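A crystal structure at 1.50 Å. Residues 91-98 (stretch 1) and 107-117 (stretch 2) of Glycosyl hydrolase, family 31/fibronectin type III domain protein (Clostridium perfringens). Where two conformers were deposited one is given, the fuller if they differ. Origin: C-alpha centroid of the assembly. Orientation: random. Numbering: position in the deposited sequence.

Stretch 1, residues 91-98: HVTEYKIE
Stretch 2 107-117: TEVRTGNLEVN

The strand running through to Glu 98 and the strand 107-113 pair antiparallel, their axes 152° apart and 4.7 Å at closest approach. Glu 94 faces Asn 113, Tyr 95 Gly 112, Lys 96 Thr 111 and Ile 97 Arg 110; a bulge then shifts the register by one, so Glu 98 faces Glu 108. Glu 94, Lys 96, Thr 111, Asn 113, Glu 98 and Glu 108 lie on one face, Tyr 95, Ile 97 and Arg 110 on the other. Backbones are extended except at Thr 93 (phi/psi -113/-19), before the corner at Glu 94, and at Val 109 (-90/-52), in the bulge. Gly 112 is almost fully stretched, 179/-178.

The backbone ladder fixes the register. Tyr 95 N donates to Gly 112 O (3.0 Å) and Gly 112 N returns to Tyr 95 O (3.1 Å); Ile 97 N donates to Arg 110 O (2.9 Å). Ile 97 O marks the bulge by accepting twice, from Val 109 N at 2.9 Å and weakly from Arg 110 N at 3.4 Å. Just before the corner, Thr 93 O accepts a hydrogen bond from Leu 114 N at 2.8 Å. Between rungs, CA-H...O contacts close the gaps, as from Glu 94 CA to Gly 112 O (3.3 Å).

Tyr 95, chi1 p and chi2 84°, folds its ring over the opposite strand, with Gly 112 CA 3.9 Å from the ring centroid, over the face. Glycine makes this possible: an ideal CB there would lie 2.3 Å from Tyr 95 OH. Tyr 95 OH sits over the Arg 110 guanidinium, 3.3 Å from Arg 110 CZ, without hydrogen bonding to it; Arg 110 (p, t, m) instead sends NE to Thr 111 O at 2.9 Å.

Apolar contacts are few: Tyr 95 CE2 meets Leu 114 CD2 (m, t) at 4.1 Å, and Ile 97 CG2 (m, t) meets Val 109 CB at 4.0 Å.

Two waters bridge the strands. One joins Tyr 95 OH and Asn 113 O, 2.7 Å from each; another accepts from Lys 96 NZ (t, t, p, t; 3.1 Å) and donates to Glu 108 OE1 (t, t, chi3 -43°; 2.5 Å).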

# COMPACT_ATOMS: atom_id res chain seq x y z
N HIS A 91 -9.86 -3.77 -1.47
CA HIS A 91 -9.58 -2.39 -1.91
C HIS A 91 -9.51 -1.45 -0.72
O HIS A 91 -10.46 -1.35 0.07
CB HIS A 91 -10.66 -1.90 -2.88
CG HIS A 91 -10.49 -2.38 -4.28
ND1 HIS A 91 -11.10 -1.76 -5.35
CD2 HIS A 91 -9.75 -3.39 -4.80
CE1 HIS A 91 -10.76 -2.38 -6.47
NE2 HIS A 91 -9.94 -3.37 -6.16
N VAL A 92 -8.39 -0.75 -0.57
CA VAL A 92 -8.19 0.12 0.59
C VAL A 92 -8.82 1.49 0.35
O VAL A 92 -8.57 2.13 -0.68
CB VAL A 92 -6.69 0.28 0.90
CG1 VAL A 92 -6.49 1.31 2.00
CG2 VAL A 92 -6.08 -1.08 1.28
N THR A 93 -9.66 1.94 1.28
CA THR A 93 -10.33 3.24 1.12
C THR A 93 -9.89 4.29 2.14
O THR A 93 -10.10 5.49 1.92
CB THR A 93 -11.88 3.12 1.12
OG1 THR A 93 -12.34 2.89 2.46
CG2 THR A 93 -12.33 1.97 0.23
N GLU A 94 -9.31 3.86 3.25
CA GLU A 94 -8.72 4.77 4.23
C GLU A 94 -7.40 4.16 4.68
O GLU A 94 -7.32 2.95 4.96
CB GLU A 94 -9.64 5.01 5.44
CG GLU A 94 -9.19 6.21 6.30
CD GLU A 94 -9.88 6.32 7.65
OE1 GLU A 94 -10.60 5.38 8.06
OE2 GLU A 94 -9.68 7.35 8.32
N TYR A 95 -6.35 4.98 4.74
CA TYR A 95 -5.00 4.49 5.02
C TYR A 95 -4.25 5.41 5.98
O TYR A 95 -4.64 6.57 6.21
CB TYR A 95 -4.20 4.35 3.71
CG TYR A 95 -4.05 5.69 3.03
CD1 TYR A 95 -3.03 6.57 3.40
CD2 TYR A 95 -4.95 6.12 2.06
CE1 TYR A 95 -2.92 7.83 2.83
CE2 TYR A 95 -4.85 7.38 1.48
CZ TYR A 95 -3.82 8.23 1.87
OH TYR A 95 -3.69 9.49 1.33
N LYS A 96 -3.15 4.88 6.50
CA LYS A 96 -2.18 5.65 7.25
C LYS A 96 -0.80 5.30 6.70
O LYS A 96 -0.54 4.16 6.30
CB LYS A 96 -2.26 5.35 8.75
CG LYS A 96 -1.21 6.09 9.59
CD LYS A 96 -1.47 5.94 11.09
CE LYS A 96 -1.23 4.53 11.57
NZ LYS A 96 -1.36 4.48 13.07
N ILE A 97 0.07 6.32 6.66
CA ILE A 97 1.45 6.13 6.26
C ILE A 97 2.37 6.54 7.40
O ILE A 97 2.23 7.63 7.97
CB ILE A 97 1.80 6.96 5.02
CG1 ILE A 97 1.04 6.43 3.81
CG2 ILE A 97 3.31 6.91 4.76
CD1 ILE A 97 1.09 7.34 2.61
N GLU A 98 3.30 5.66 7.74
CA GLU A 98 4.34 5.96 8.73
C GLU A 98 5.68 5.65 8.08
O GLU A 98 5.75 4.76 7.23
CB GLU A 98 4.20 5.06 9.96
CG GLU A 98 2.97 5.29 10.78
CD GLU A 98 2.73 4.12 11.71
OE1 GLU A 98 2.20 3.09 11.25
OE2 GLU A 98 3.13 4.21 12.89
N THR A 107 7.66 7.86 12.35
CA THR A 107 7.06 9.16 12.21
C THR A 107 5.75 8.96 11.48
O THR A 107 5.72 8.33 10.40
CB THR A 107 7.93 10.08 11.36
OG1 THR A 107 9.22 10.22 11.98
CG2 THR A 107 7.28 11.45 11.20
N GLU A 108 4.65 9.47 12.04
CA GLU A 108 3.38 9.46 11.35
C GLU A 108 3.43 10.53 10.27
O GLU A 108 3.59 11.73 10.56
CB GLU A 108 2.20 9.72 12.29
CG GLU A 108 0.86 9.52 11.59
CD GLU A 108 -0.33 9.57 12.53
OE1 GLU A 108 -0.27 8.97 13.62
OE2 GLU A 108 -1.34 10.20 12.16
N VAL A 109 3.29 10.10 9.03
CA VAL A 109 3.41 11.01 7.90
C VAL A 109 2.06 11.63 7.53
O VAL A 109 1.93 12.85 7.44
CB VAL A 109 4.04 10.30 6.70
CG1 VAL A 109 4.04 11.20 5.49
CG2 VAL A 109 5.48 9.84 7.03
N ARG A 110 1.05 10.78 7.34
CA ARG A 110 -0.28 11.26 6.99
C ARG A 110 -1.30 10.14 7.06
O ARG A 110 -0.96 8.95 7.11
CB ARG A 110 -0.32 11.87 5.59
CG ARG A 110 -0.22 10.85 4.46
CD ARG A 110 -0.57 11.49 3.12
NE ARG A 110 -1.99 11.82 3.09
CZ ARG A 110 -2.58 12.54 2.15
NH1 ARG A 110 -1.88 13.05 1.14
NH2 ARG A 110 -3.89 12.76 2.22
N THR A 111 -2.57 10.53 7.07
CA THR A 111 -3.66 9.61 6.78
C THR A 111 -4.40 10.13 5.55
O THR A 111 -4.11 11.23 5.05
CB THR A 111 -4.62 9.47 7.95
OG1 THR A 111 -5.20 10.74 8.24
CG2 THR A 111 -3.88 8.98 9.19
N GLY A 112 -5.34 9.35 5.04
CA GLY A 112 -6.15 9.84 3.94
C GLY A 112 -7.15 8.81 3.47
O GLY A 112 -7.24 7.71 4.02
N ASN A 113 -7.90 9.19 2.44
CA ASN A 113 -8.92 8.33 1.89
C ASN A 113 -8.77 8.25 0.38
O ASN A 113 -8.20 9.15 -0.24
CB ASN A 113 -10.31 8.85 2.24
CG ASN A 113 -10.63 8.69 3.71
OD1 ASN A 113 -11.22 7.70 4.15
ND2 ASN A 113 -10.22 9.67 4.50
N LEU A 114 -9.27 7.16 -0.19
CA LEU A 114 -9.29 6.98 -1.63
C LEU A 114 -10.74 6.88 -2.08
O LEU A 114 -11.57 6.26 -1.42
CB LEU A 114 -8.50 5.74 -2.04
CG LEU A 114 -7.00 5.76 -1.71
CD1 LEU A 114 -6.34 4.46 -2.14
CD2 LEU A 114 -6.30 6.96 -2.37
N GLU A 115 -11.04 7.52 -3.20
CA GLU A 115 -12.40 7.63 -3.70
C GLU A 115 -12.99 6.28 -4.10
O GLU A 115 -12.33 5.47 -4.76
CB GLU A 115 -12.42 8.58 -4.89
CG GLU A 115 -13.79 8.87 -5.46
CD GLU A 115 -13.71 9.83 -6.62
OE1 GLU A 115 -12.66 10.50 -6.76
OE2 GLU A 115 -14.68 9.91 -7.40
N VAL A 116 -14.25 6.07 -3.72
CA VAL A 116 -14.96 4.83 -4.03
C VAL A 116 -15.91 5.08 -5.21
O VAL A 116 -16.38 6.21 -5.40
CB VAL A 116 -15.71 4.31 -2.80
CG1 VAL A 116 -16.50 3.06 -3.11
CG2 VAL A 116 -14.74 4.03 -1.66
N ASN A 117 -16.16 4.06 -6.02
CA ASN A 117 -17.12 4.20 -7.11
C ASN A 117 -18.56 4.44 -6.64
O ASN A 117 -18.85 4.38 -5.45
CB ASN A 117 -17.04 3.01 -8.09
CG ASN A 117 -17.53 1.70 -7.48
OD1 ASN A 117 -18.04 1.65 -6.36
ND2 ASN A 117 -17.38 0.62 -8.24
O HOH W 1 -5.74 10.31 -0.17
O HOH W 2 0.57 6.66 14.07